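Side-chain contacts in exocyst complex component EXO70 (Saccharomyces cerevisiae, PDB 2B1E), which helps assemble the exocyst, the complex that tethers secretory vesicles to the sites of exocytosis, and binds the small GTPase RHO3: residues 20-25 with 73-78; 311-316 with 421-426; 315-320 with 377-382. All blocks are in the same frame, centred on the assembly; numbering follows the deposited sequence.

Contact 1: residues 20-25 with 73-78; sequences NEASKY and THLEQL
Ala22 meets His74, Leu75 and Leu78 in a sparse, mostly buried helix-helix contact between helix 15-30 and helix 66-94, in the N-terminal part of the chain. The two segments run nearly parallel, their axes 20° apart and 10.9 Å at closest approach. No hydrogen bond joins them, and the methyl CB of Ala22 does most of the touching: it points at the other helix and lies 4.1 Å from CD2 of Leu75. Alanine suits this position because a lone methyl leaves room for Leu75, Leu78 and the His74 ring to come up against helix 15-30. The partners belong to an all-helical bundle of the kind that builds the Exo70 rod. Helix 38-56 comes between the two in sequence and touches both, with Leu48 against Leu75 and Leu78, and Val44 against Tyr25. A turn beyond Leu75, CD2 of Leu78 rests 4.2 Å from the backbone O of Ala22. His74 borders the apolar patch. Its ND1 is 4.4 Å from CB of Ala22, the methyl coming obliquely to the ring, while its NE2 is hydrogen-bonded to Glu26, one turn after Ala22, linking the helices just beyond segment 20-25.

Contact 2: residues 311-316 with 421-426; sequences EATVDT and LTLVEQ
Thr313, near the start of helix 311-323, is the first residue of its segment to touch segment 421-426 of helix 410-429, which runs alongside it. The two segments point almost the same way, 13° apart, with 9.8 Å between their axes.

Thr313 turns its side chain to the partner helix and divides its two branches by chemistry. With chi1 at -63°, the methyl CG2 is anti to the backbone N and meets two residues: CG2 of Val424 lies 4.1 Å from it and CD2 of Leu423 4.2 Å. The leucine slides past the threonine in the opposite direction, whereas the valine, beta-branched, crosses it at about a right angle and presents CG2 close to its own backbone. OG1 of Thr313 is hydrogen-bonded to ND2 of Asn420, the residue just before the second segment on helix 410-429, so the buried hydroxyl has a polar partner.

Val314 follows at the exposed border. Its CB points away from helix 410-429, yet the branch CG2 comes back to within 4.2 Å of CD2 of Leu423, and Val309 touches both residues. Leu423, pointing toward helix 311-323, is long enough to reach both Thr313 and Val314 with this one methyl.

One turn on from Thr313, Thr316 does not touch segment 421-426 but ties itself to its own helix. Its OG1 donates to the carbonyl O of Ala312 at 2.8 Å from above the carbonyl plane, on the face opposite to that used by its own N, which bonds the same oxygen.

Between the segments only methyl groups meet; Asn420 adds a hydrogen bond from the same helix to Thr313, so the apolar packing is pinned by a polar tie at its edge.

Contact 3: residues 315-320 with 377-382; sequences DTMSRL and DTLAVN
Leu379 of helix 364-391 reaches helix 311-323 with both methyl branches, CD1 against Thr316 and CD2 against Met317. This is a buried seam of the C-terminal helical bundles that make up much of the Exo70 rod, with helix 410-429 beside it: Val424 touches both Leu379 and Met317.

The apolar contact is carried by Met317. Its CB does not face helix 364-391, but bends at chi2 and chi3 bring the terminal methyl CE round to within 4.0 Å of CD2 of Leu379, and the two side chains cross obliquely. A long, unbranched and flexible methionine suits such a place, since it can turn its end toward a partner that its first bond does not face. Leu379 points toward helix 311-323, and with CG anti to the backbone N (chi1 172°) its two methyls part to their separate partners.

The second contact joins a methyl to a hydroxyl. CD1 of Leu379 lies 3.9 Å from OG1 of Thr316, the two side chains sliding past each other in opposite directions. This is van der Waals packing; the hydroxyl can sit against a leucine because OG1 is already hydrogen-bonded to the carbonyl O of Ala312, one turn back.

No hydrogen bond crosses between the two segments. Asn382 is buried, and its amide folds back on the preceding turn: ND2 donates to the carbonyl O of Thr378 at 2.8 Å, with an N-H...O angle of 161°. The same oxygen also accepts the backbone N of Asn382, from the opposite face of its carbonyl plane.

Contact 1 lies far out in the N-terminal family region, its centre 68 Å from that of the chain. Contacts 2 and 3 have their centres about 23 and 20 Å from the chain's centre, in the C-terminal family region. The centres of contacts 1 and 2 are 90 Å apart and those of contacts 1 and 3 are 87 Å apart, which reflects the elongated shape of this helical protein; contact 1 also closes before the others open. Contacts 2 and 3, whose centres are 7 Å apart, share helix 311-323, which packs on the consecutive helices 364-391 and 410-429. They touch directly, CG2 of Val424 lying 3.9 Å from SD of Met317, and so form one continuous interface of three helices.

Contact 1: residues 20-25 with 73-78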
ATOM      1  N   ASN A  20     -33.929  56.085 -37.093  1.00 18.07           N
ATOM      2  CA  ASN A  20     -32.792  56.985 -36.915  1.00 19.16           C
ATOM      3  C   ASN A  20     -32.036  56.627 -35.635  1.00 18.40           C
ATOM      4  O   ASN A  20     -30.809  56.536 -35.640  1.00 20.19           O
ATOM      5  CB  ASN A  20     -33.260  58.442 -36.855  1.00 21.28           C
ATOM      6  CG  ASN A  20     -32.101  59.417 -36.772  1.00 23.03           C
ATOM      7  OD1 ASN A  20     -31.234  59.442 -37.646  1.00 27.03           O
ATOM      8  ND2 ASN A  20     -32.078  60.221 -35.718  1.00 23.62           N
ATOM      9  N   GLU A  21     -32.764  56.424 -34.539  1.00 16.88           N
ATOM     10  CA  GLU A  21     -32.142  56.055 -33.266  1.00 17.45           C
ATOM     11  C   GLU A  21     -31.352  54.762 -33.406  1.00 16.40           C
ATOM     12  O   GLU A  21     -30.223  54.660 -32.933  1.00 16.86           O
ATOM     13  CB  GLU A  21     -33.199  55.870 -32.177  1.00 20.80           C
ATOM     14  CG  GLU A  21     -33.951  57.130 -31.829  1.00 25.58           C
ATOM     15  CD  GLU A  21     -33.062  58.145 -31.154  1.00 29.93           C
ATOM     16  OE1 GLU A  21     -32.469  57.800 -30.109  1.00 32.63           O
ATOM     17  OE2 GLU A  21     -32.954  59.280 -31.665  1.00 33.65           O
ATOM     18  N   ALA A  22     -31.952  53.763 -34.043  1.00 12.98           N
ATOM     19  CA  ALA A  22     -31.269  52.491 -34.238  1.00 14.66           C
ATOM     20  C   ALA A  22     -29.989  52.681 -35.044  1.00 15.98           C
ATOM     21  O   ALA A  22     -28.972  52.042 -34.753  1.00 15.98           O
ATOM     22  CB  ALA A  22     -32.178  51.507 -34.939  1.00 15.26           C
ATOM     23  N   SER A  23     -30.043  53.552 -36.054  1.00 17.13           N
ATOM     24  CA  SER A  23     -28.886  53.828 -36.908  1.00 17.34           C
ATOM     25  C   SER A  23     -27.741  54.400 -36.091  1.00 16.46           C
ATOM     26  O   SER A  23     -26.569  54.062 -36.305  1.00 16.25           O
ATOM     27  CB  SER A  23     -29.248  54.818 -38.017  1.00 20.33           C
ATOM     28  OG  SER A  23     -30.026  54.204 -39.031  1.00 24.26           O
ATOM     29  N   LYS A  24     -28.083  55.266 -35.147  1.00 15.57           N
ATOM     30  CA  LYS A  24     -27.073  55.868 -34.297  1.00 16.62           C
ATOM     31  C   LYS A  24     -26.454  54.809 -33.391  1.00 16.97           C
ATOM     32  O   LYS A  24     -25.246  54.819 -33.144  1.00 14.29           O
ATOM     33  CB  LYS A  24     -27.685  57.012 -33.478  1.00 19.65           C
ATOM     34  CG  LYS A  24     -28.160  58.178 -34.360  1.00 23.59           C
ATOM     35  CD  LYS A  24     -28.498  59.429 -33.557  1.00 26.43           C
ATOM     36  CE  LYS A  24     -29.763  59.241 -32.729  1.00 27.74           C
ATOM     37  NZ  LYS A  24     -30.085  60.436 -31.895  1.00 28.00           N
ATOM     38  N   TYR A  25     -27.272  53.874 -32.911  1.00 16.55           N
ATOM     39  CA  TYR A  25     -26.751  52.834 -32.038  1.00 15.44           C
ATOM     40  C   TYR A  25     -25.831  51.902 -32.814  1.00 14.24           C
ATOM     41  O   TYR A  25     -24.845  51.395 -32.265  1.00 12.20           O
ATOM     42  CB  TYR A  25     -27.887  52.024 -31.399  1.00 17.20           C
ATOM     43  CG  TYR A  25     -28.712  52.807 -30.409  1.00 18.62           C
ATOM     44  CD1 TYR A  25     -28.103  53.591 -29.434  1.00 19.29           C
ATOM     45  CD2 TYR A  25     -30.104  52.766 -30.448  1.00 18.69           C
ATOM     46  CE1 TYR A  25     -28.859  54.325 -28.519  1.00 21.30           C
ATOM     47  CE2 TYR A  25     -30.876  53.493 -29.535  1.00 22.11           C
ATOM     48  CZ  TYR A  25     -30.246  54.271 -28.577  1.00 21.28           C
ATOM     49  OH  TYR A  25     -31.000  54.997 -27.686  1.00 23.09           O
ATOM     50  N   THR A  73     -36.514  43.846 -38.965  1.00 10.78           N
ATOM     51  CA  THR A  73     -35.405  42.998 -39.401  1.00 12.65           C
ATOM     52  C   THR A  73     -34.055  43.627 -39.047  1.00 11.42           C
ATOM     53  O   THR A  73     -33.131  42.930 -38.640  1.00 10.33           O
ATOM     54  CB  THR A  73     -35.470  42.733 -40.923  1.00 14.71           C
ATOM     55  OG1 THR A  73     -36.704  42.071 -41.232  1.00 13.43           O
ATOM     56  CG2 THR A  73     -34.315  41.847 -41.367  1.00 15.35           C
ATOM     57  N   HIS A  74     -33.956  44.945 -39.187  1.00 12.28           N
ATOM     58  CA  HIS A  74     -32.714  45.639 -38.878  1.00 12.16           C
ATOM     59  C   HIS A  74     -32.355  45.456 -37.404  1.00 10.65           C
ATOM     60  O   HIS A  74     -31.232  45.091 -37.075  1.00 10.87           O
ATOM     61  CB  HIS A  74     -32.840  47.128 -39.205  1.00 13.94           C
ATOM     62  CG  HIS A  74     -31.582  47.900 -38.959  1.00 14.47           C
ATOM     63  ND1 HIS A  74     -31.581  49.241 -38.645  1.00 16.04           N
ATOM     64  CD2 HIS A  74     -30.284  47.513 -38.961  1.00 16.37           C
ATOM     65  CE1 HIS A  74     -30.337  49.647 -38.457  1.00 19.69           C
ATOM     66  NE2 HIS A  74     -29.530  48.617 -38.643  1.00 17.94           N
ATOM     67  N   LEU A  75     -33.309  45.710 -36.513  1.00  9.05           N
ATOM     68  CA  LEU A  75     -33.070  45.542 -35.085  1.00  9.52           C
ATOM     69  C   LEU A  75     -32.705  44.084 -34.782  1.00 10.50           C
ATOM     70  O   LEU A  75     -31.727  43.809 -34.096  1.00  8.21           O
ATOM     71  CB  LEU A  75     -34.316  45.945 -34.282  1.00  9.82           C
ATOM     72  CG  LEU A  75     -34.597  47.449 -34.187  1.00 13.69           C
ATOM     73  CD1 LEU A  75     -36.009  47.682 -33.668  1.00 14.20           C
ATOM     74  CD2 LEU A  75     -33.574  48.097 -33.249  1.00 15.83           C
ATOM     75  N   GLU A  76     -33.484  43.148 -35.313  1.00  8.89           N
ATOM     76  CA  GLU A  76     -33.212  41.738 -35.058  1.00 10.26           C
ATOM     77  C   GLU A  76     -31.792  41.343 -35.496  1.00  8.83           C
ATOM     78  O   GLU A  76     -31.056  40.720 -34.728  1.00  7.17           O
ATOM     79  CB  GLU A  76     -34.254  40.863 -35.769  1.00 15.80           C
ATOM     80  CG  GLU A  76     -35.698  41.089 -35.291  1.00 19.34           C
ATOM     81  CD  GLU A  76     -36.734  40.354 -36.146  1.00 22.83           C
ATOM     82  OE1 GLU A  76     -36.413  39.968 -37.294  1.00 19.79           O
ATOM     83  OE2 GLU A  76     -37.878  40.172 -35.670  1.00 25.21           O
ATOM     84  N   GLN A  77     -31.392  41.728 -36.709  1.00  7.04           N
ATOM     85  CA  GLN A  77     -30.060  41.361 -37.195  1.00  8.59           C
ATOM     86  C   GLN A  77     -28.902  42.076 -36.509  1.00  8.13           C
ATOM     87  O   GLN A  77     -27.869  41.459 -36.255  1.00  9.29           O
ATOM     88  CB  GLN A  77     -29.962  41.535 -38.714  1.00  9.08           C
ATOM     89  CG  GLN A  77     -30.846  40.556 -39.505  1.00  9.37           C
ATOM     90  CD  GLN A  77     -30.580  39.107 -39.151  1.00 11.81           C
ATOM     91  OE1 GLN A  77     -29.436  38.701 -38.977  1.00 10.63           O
ATOM     92  NE2 GLN A  77     -31.640  38.317 -39.046  1.00 10.24           N
ATOM     93  N   LEU A  78     -29.056  43.363 -36.221  1.00  8.56           N
ATOM     94  CA  LEU A  78     -28.001  44.113 -35.537  1.00  8.71           C
ATOM     95  C   LEU A  78     -27.755  43.509 -34.154  1.00 11.16           C
ATOM     96  O   LEU A  78     -26.611  43.432 -33.691  1.00  9.60           O
ATOM     97  CB  LEU A  78     -28.398  45.590 -35.421  1.00  8.42           C
ATOM     98  CG  LEU A  78     -27.427  46.523 -34.688  1.00  7.98           C
ATOM     99  CD1 LEU A  78     -26.033  46.489 -35.339  1.00  8.64           C
ATOM    100  CD2 LEU A  78     -28.007  47.933 -34.717  1.00 10.13           C
TER

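Contact 2: residues 311-316 with 421-426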
ATOM      1  N   GLU A 311      17.317 -20.559  -0.455  1.00 24.07           N
ATOM      2  CA  GLU A 311      16.887 -19.481  -1.325  1.00 25.05           C
ATOM      3  C   GLU A 311      15.478 -19.039  -0.954  1.00 23.44           C
ATOM      4  O   GLU A 311      15.106 -17.892  -1.180  1.00 23.31           O
ATOM      5  CB  GLU A 311      16.961 -19.928  -2.787  1.00 30.16           C
ATOM      6  CG  GLU A 311      18.379 -20.346  -3.196  1.00 35.89           C
ATOM      7  CD  GLU A 311      18.515 -20.665  -4.679  1.00 39.81           C
ATOM      8  OE1 GLU A 311      17.838 -21.605  -5.158  1.00 41.87           O
ATOM      9  OE2 GLU A 311      19.309 -19.972  -5.360  1.00 41.39           O
ATOM     10  N   ALA A 312      14.692 -19.945  -0.376  1.00 21.98           N
ATOM     11  CA  ALA A 312      13.334 -19.603   0.033  1.00 20.93           C
ATOM     12  C   ALA A 312      13.449 -18.481   1.056  1.00 19.61           C
ATOM     13  O   ALA A 312      12.747 -17.479   0.984  1.00 21.45           O
ATOM     14  CB  ALA A 312      12.635 -20.816   0.659  1.00 21.04           C
ATOM     15  N   THR A 313      14.365 -18.654   1.997  1.00 19.77           N
ATOM     16  CA  THR A 313      14.585 -17.669   3.046  1.00 19.97           C
ATOM     17  C   THR A 313      15.127 -16.367   2.461  1.00 21.45           C
ATOM     18  O   THR A 313      14.610 -15.289   2.755  1.00 22.11           O
ATOM     19  CB  THR A 313      15.552 -18.236   4.111  1.00 18.74           C
ATOM     20  OG1 THR A 313      14.937 -19.373   4.732  1.00 13.17           O
ATOM     21  CG2 THR A 313      15.873 -17.197   5.176  1.00 18.33           C
ATOM     22  N   VAL A 314      16.157 -16.469   1.626  1.00 22.94           N
ATOM     23  CA  VAL A 314      16.735 -15.286   1.001  1.00 26.58           C
ATOM     24  C   VAL A 314      15.628 -14.509   0.288  1.00 25.83           C
ATOM     25  O   VAL A 314      15.478 -13.311   0.492  1.00 28.11           O
ATOM     26  CB  VAL A 314      17.830 -15.659  -0.031  1.00 27.44           C
ATOM     27  CG1 VAL A 314      18.422 -14.393  -0.642  1.00 29.40           C
ATOM     28  CG2 VAL A 314      18.927 -16.471   0.639  1.00 29.19           C
ATOM     29  N   ASP A 315      14.843 -15.202  -0.531  1.00 25.86           N
ATOM     30  CA  ASP A 315      13.759 -14.567  -1.274  1.00 26.50           C
ATOM     31  C   ASP A 315      12.701 -13.952  -0.367  1.00 26.97           C
ATOM     32  O   ASP A 315      12.282 -12.811  -0.570  1.00 25.15           O
ATOM     33  CB  ASP A 315      13.083 -15.581  -2.199  1.00 28.24           C
ATOM     34  CG  ASP A 315      12.032 -14.944  -3.101  1.00 29.64           C
ATOM     35  OD1 ASP A 315      12.420 -14.289  -4.093  1.00 30.55           O
ATOM     36  OD2 ASP A 315      10.821 -15.091  -2.814  1.00 28.82           O
ATOM     37  N   THR A 316      12.259 -14.717   0.627  1.00 27.38           N
ATOM     38  CA  THR A 316      11.232 -14.241   1.545  1.00 26.52           C
ATOM     39  C   THR A 316      11.613 -12.946   2.262  1.00 26.76           C
ATOM     40  O   THR A 316      10.786 -12.045   2.396  1.00 27.32           O
ATOM     41  CB  THR A 316      10.880 -15.317   2.602  1.00 25.45           C
ATOM     42  OG1 THR A 316      10.370 -16.482   1.944  1.00 24.87           O
ATOM     43  CG2 THR A 316       9.815 -14.802   3.563  1.00 27.25           C
ATOM     44  N   LEU A 421      16.614 -18.802  10.365  1.00 17.56           N
ATOM     45  CA  LEU A 421      16.097 -17.719  11.192  1.00 18.75           C
ATOM     46  C   LEU A 421      17.201 -16.720  11.537  1.00 19.36           C
ATOM     47  O   LEU A 421      16.914 -15.571  11.861  1.00 19.11           O
ATOM     48  CB  LEU A 421      15.475 -18.265  12.477  1.00 16.75           C
ATOM     49  CG  LEU A 421      14.117 -18.963  12.338  1.00 19.75           C
ATOM     50  CD1 LEU A 421      13.736 -19.583  13.688  1.00 18.71           C
ATOM     51  CD2 LEU A 421      13.053 -17.964  11.878  1.00 16.76           C
ATOM     52  N   THR A 422      18.456 -17.158  11.475  1.00 20.01           N
ATOM     53  CA  THR A 422      19.580 -16.274  11.766  1.00 21.59           C
ATOM     54  C   THR A 422      19.625 -15.165  10.718  1.00 22.82           C
ATOM     55  O   THR A 422      19.797 -13.989  11.055  1.00 20.53           O
ATOM     56  CB  THR A 422      20.920 -17.039  11.770  1.00 20.67           C
ATOM     57  OG1 THR A 422      21.038 -17.768  12.994  1.00 19.59           O
ATOM     58  CG2 THR A 422      22.096 -16.073  11.646  1.00 23.38           C
ATOM     59  N   LEU A 423      19.467 -15.536   9.448  1.00 22.66           N
ATOM     60  CA  LEU A 423      19.458 -14.539   8.385  1.00 21.45           C
ATOM     61  C   LEU A 423      18.187 -13.707   8.546  1.00 22.35           C
ATOM     62  O   LEU A 423      18.210 -12.488   8.364  1.00 21.54           O
ATOM     63  CB  LEU A 423      19.480 -15.190   6.998  1.00 23.37           C
ATOM     64  CG  LEU A 423      19.302 -14.180   5.853  1.00 23.73           C
ATOM     65  CD1 LEU A 423      20.423 -13.152   5.902  1.00 23.77           C
ATOM     66  CD2 LEU A 423      19.298 -14.891   4.517  1.00 26.25           C
ATOM     67  N   VAL A 424      17.082 -14.357   8.908  1.00 20.85           N
ATOM     68  CA  VAL A 424      15.821 -13.640   9.101  1.00 22.39           C
ATOM     69  C   VAL A 424      15.975 -12.494  10.102  1.00 25.19           C
ATOM     70  O   VAL A 424      15.520 -11.373   9.857  1.00 25.20           O
ATOM     71  CB  VAL A 424      14.705 -14.574   9.615  1.00 21.81           C
ATOM     72  CG1 VAL A 424      13.505 -13.752  10.090  1.00 21.70           C
ATOM     73  CG2 VAL A 424      14.282 -15.521   8.516  1.00 22.69           C
ATOM     74  N   GLU A 425      16.616 -12.778  11.229  1.00 25.80           N
ATOM     75  CA  GLU A 425      16.817 -11.766  12.258  1.00 28.35           C
ATOM     76  C   GLU A 425      17.799 -10.668  11.837  1.00 28.54           C
ATOM     77  O   GLU A 425      17.657  -9.507  12.236  1.00 28.83           O
ATOM     78  CB  GLU A 425      17.288 -12.432  13.550  1.00 29.49           C
ATOM     79  CG  GLU A 425      17.600 -11.465  14.668  1.00 31.43           C
ATOM     80  CD  GLU A 425      17.394 -12.083  16.030  1.00 33.65           C
ATOM     81  OE1 GLU A 425      17.871 -13.217  16.251  1.00 30.96           O
ATOM     82  OE2 GLU A 425      16.754 -11.429  16.880  1.00 34.71           O
ATOM     83  N   GLN A 426      18.786 -11.035  11.027  1.00 27.32           N
ATOM     84  CA  GLN A 426      19.774 -10.078  10.550  1.00 28.43           C
ATOM     85  C   GLN A 426      19.133  -9.060   9.611  1.00 29.24           C
ATOM     86  O   GLN A 426      19.408  -7.858   9.693  1.00 28.54           O
ATOM     87  CB  GLN A 426      20.906 -10.811   9.823  1.00 28.92           C
ATOM     88  CG  GLN A 426      21.656 -11.794  10.706  1.00 29.14           C
ATOM     89  CD  GLN A 426      22.765 -12.512   9.972  1.00 30.44           C
ATOM     90  OE1 GLN A 426      22.593 -12.948   8.834  1.00 30.54           O
ATOM     91  NE2 GLN A 426      23.913 -12.653  10.626  1.00 31.70           N
TER

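Contact 3: residues 315-320 with 377-382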
ATOM      1  N   ASP A 315      14.843 -15.202  -0.531  1.00 25.86           N
ATOM      2  CA  ASP A 315      13.759 -14.567  -1.274  1.00 26.50           C
ATOM      3  C   ASP A 315      12.701 -13.952  -0.367  1.00 26.97           C
ATOM      4  O   ASP A 315      12.282 -12.811  -0.570  1.00 25.15           O
ATOM      5  CB  ASP A 315      13.083 -15.581  -2.199  1.00 28.24           C
ATOM      6  CG  ASP A 315      12.032 -14.944  -3.101  1.00 29.64           C
ATOM      7  OD1 ASP A 315      12.420 -14.289  -4.093  1.00 30.55           O
ATOM      8  OD2 ASP A 315      10.821 -15.091  -2.814  1.00 28.82           O
ATOM      9  N   THR A 316      12.259 -14.717   0.627  1.00 27.38           N
ATOM     10  CA  THR A 316      11.232 -14.241   1.545  1.00 26.52           C
ATOM     11  C   THR A 316      11.613 -12.946   2.262  1.00 26.76           C
ATOM     12  O   THR A 316      10.786 -12.045   2.396  1.00 27.32           O
ATOM     13  CB  THR A 316      10.880 -15.317   2.602  1.00 25.45           C
ATOM     14  OG1 THR A 316      10.370 -16.482   1.944  1.00 24.87           O
ATOM     15  CG2 THR A 316       9.815 -14.802   3.563  1.00 27.25           C
ATOM     16  N   MET A 317      12.855 -12.840   2.722  1.00 26.43           N
ATOM     17  CA  MET A 317      13.261 -11.630   3.430  1.00 26.84           C
ATOM     18  C   MET A 317      13.448 -10.442   2.487  1.00 29.07           C
ATOM     19  O   MET A 317      13.127  -9.308   2.844  1.00 28.94           O
ATOM     20  CB  MET A 317      14.528 -11.886   4.245  1.00 25.08           C
ATOM     21  CG  MET A 317      14.320 -12.884   5.382  1.00 24.95           C
ATOM     22  SD  MET A 317      12.847 -12.573   6.394  1.00 19.56           S
ATOM     23  CE  MET A 317      11.718 -13.625   5.691  1.00 25.98           C
ATOM     24  N   SER A 318      13.949 -10.696   1.284  1.00 30.01           N
ATOM     25  CA  SER A 318      14.126  -9.620   0.317  1.00 31.37           C
ATOM     26  C   SER A 318      12.739  -9.030   0.068  1.00 32.00           C
ATOM     27  O   SER A 318      12.559  -7.812   0.035  1.00 33.43           O
ATOM     28  CB  SER A 318      14.701 -10.163  -0.992  1.00 32.06           C
ATOM     29  OG  SER A 318      14.911  -9.118  -1.929  1.00 34.38           O
ATOM     30  N   ARG A 319      11.761  -9.914  -0.090  1.00 31.91           N
ATOM     31  CA  ARG A 319      10.380  -9.511  -0.329  1.00 32.49           C
ATOM     32  C   ARG A 319       9.853  -8.659   0.824  1.00 31.60           C
ATOM     33  O   ARG A 319       9.312  -7.572   0.608  1.00 29.93           O
ATOM     34  CB  ARG A 319       9.502 -10.753  -0.519  1.00 34.35           C
ATOM     35  CG  ARG A 319       8.008 -10.478  -0.633  1.00 38.61           C
ATOM     36  CD  ARG A 319       7.658  -9.617  -1.842  1.00 42.06           C
ATOM     37  NE  ARG A 319       8.058 -10.225  -3.109  1.00 43.24           N
ATOM     38  CZ  ARG A 319       7.788  -9.701  -4.302  1.00 46.26           C
ATOM     39  NH1 ARG A 319       7.114  -8.563  -4.390  1.00 46.81           N
ATOM     40  NH2 ARG A 319       8.195 -10.309  -5.409  1.00 49.12           N
ATOM     41  N   LEU A 320      10.004  -9.157   2.049  1.00 31.40           N
ATOM     42  CA  LEU A 320       9.552  -8.416   3.224  1.00 31.46           C
ATOM     43  C   LEU A 320      10.343  -7.112   3.324  1.00 32.50           C
ATOM     44  O   LEU A 320       9.819  -6.082   3.762  1.00 32.05           O
ATOM     45  CB  LEU A 320       9.749  -9.253   4.497  1.00 29.04           C
ATOM     46  CG  LEU A 320       8.872 -10.501   4.641  1.00 27.88           C
ATOM     47  CD1 LEU A 320       9.203 -11.221   5.940  1.00 26.17           C
ATOM     48  CD2 LEU A 320       7.401 -10.100   4.615  1.00 27.92           C
ATOM     49  N   ASP A 377       6.649 -16.946  10.422  1.00 18.66           N
ATOM     50  CA  ASP A 377       6.157 -18.213  10.963  1.00 19.18           C
ATOM     51  C   ASP A 377       5.958 -19.204   9.816  1.00 19.42           C
ATOM     52  O   ASP A 377       6.308 -20.387   9.920  1.00 19.34           O
ATOM     53  CB  ASP A 377       4.803 -18.033  11.659  1.00 20.28           C
ATOM     54  CG  ASP A 377       4.928 -17.570  13.100  1.00 23.21           C
ATOM     55  OD1 ASP A 377       6.054 -17.527  13.638  1.00 22.60           O
ATOM     56  OD2 ASP A 377       3.874 -17.255  13.698  1.00 25.58           O
ATOM     57  N   THR A 378       5.372 -18.716   8.726  1.00 15.51           N
ATOM     58  CA  THR A 378       5.095 -19.553   7.567  1.00 15.29           C
ATOM     59  C   THR A 378       6.382 -20.086   6.957  1.00 14.28           C
ATOM     60  O   THR A 378       6.446 -21.240   6.544  1.00 14.84           O
ATOM     61  CB  THR A 378       4.289 -18.766   6.504  1.00 15.85           C
ATOM     62  OG1 THR A 378       3.093 -18.261   7.111  1.00 15.14           O
ATOM     63  CG2 THR A 378       3.918 -19.672   5.326  1.00 16.73           C
ATOM     64  N   LEU A 379       7.404 -19.244   6.897  1.00 14.91           N
ATOM     65  CA  LEU A 379       8.693 -19.660   6.354  1.00 15.59           C
ATOM     66  C   LEU A 379       9.311 -20.778   7.201  1.00 16.68           C
ATOM     67  O   LEU A 379       9.730 -21.819   6.682  1.00 16.23           O
ATOM     68  CB  LEU A 379       9.657 -18.469   6.313  1.00 14.11           C
ATOM     69  CG  LEU A 379      11.104 -18.808   5.942  1.00 13.41           C
ATOM     70  CD1 LEU A 379      11.181 -19.332   4.496  1.00 12.72           C
ATOM     71  CD2 LEU A 379      11.955 -17.567   6.111  1.00 15.54           C
ATOM     72  N   ALA A 380       9.373 -20.557   8.510  1.00 18.14           N
ATOM     73  CA  ALA A 380       9.954 -21.536   9.416  1.00 18.77           C
ATOM     74  C   ALA A 380       9.238 -22.885   9.385  1.00 18.16           C
ATOM     75  O   ALA A 380       9.879 -23.919   9.198  1.00 18.48           O
ATOM     76  CB  ALA A 380       9.978 -20.982  10.849  1.00 19.48           C
ATOM     77  N   VAL A 381       7.918 -22.879   9.560  1.00 18.79           N
ATOM     78  CA  VAL A 381       7.155 -24.126   9.576  1.00 18.66           C
ATOM     79  C   VAL A 381       7.203 -24.869   8.237  1.00 18.79           C
ATOM     80  O   VAL A 381       7.329 -26.090   8.208  1.00 18.46           O
ATOM     81  CB  VAL A 381       5.672 -23.881   9.983  1.00 21.30           C
ATOM     82  CG1 VAL A 381       4.945 -23.112   8.899  1.00 21.59           C
ATOM     83  CG2 VAL A 381       4.977 -25.208  10.251  1.00 21.81           C
ATOM     84  N   ASN A 382       7.103 -24.145   7.127  1.00 17.16           N
ATOM     85  CA  ASN A 382       7.159 -24.793   5.817  1.00 17.17           C
ATOM     86  C   ASN A 382       8.548 -25.358   5.523  1.00 15.75           C
ATOM     87  O   ASN A 382       8.676 -26.411   4.897  1.00 14.18           O
ATOM     88  CB  ASN A 382       6.710 -23.822   4.737  1.00 17.23           C
ATOM     89  CG  ASN A 382       5.205 -23.785   4.614  1.00 22.27           C
ATOM     90  OD1 ASN A 382       4.618 -24.605   3.907  1.00 21.57           O
ATOM     91  ND2 ASN A 382       4.568 -22.861   5.331  1.00 19.93           N
TER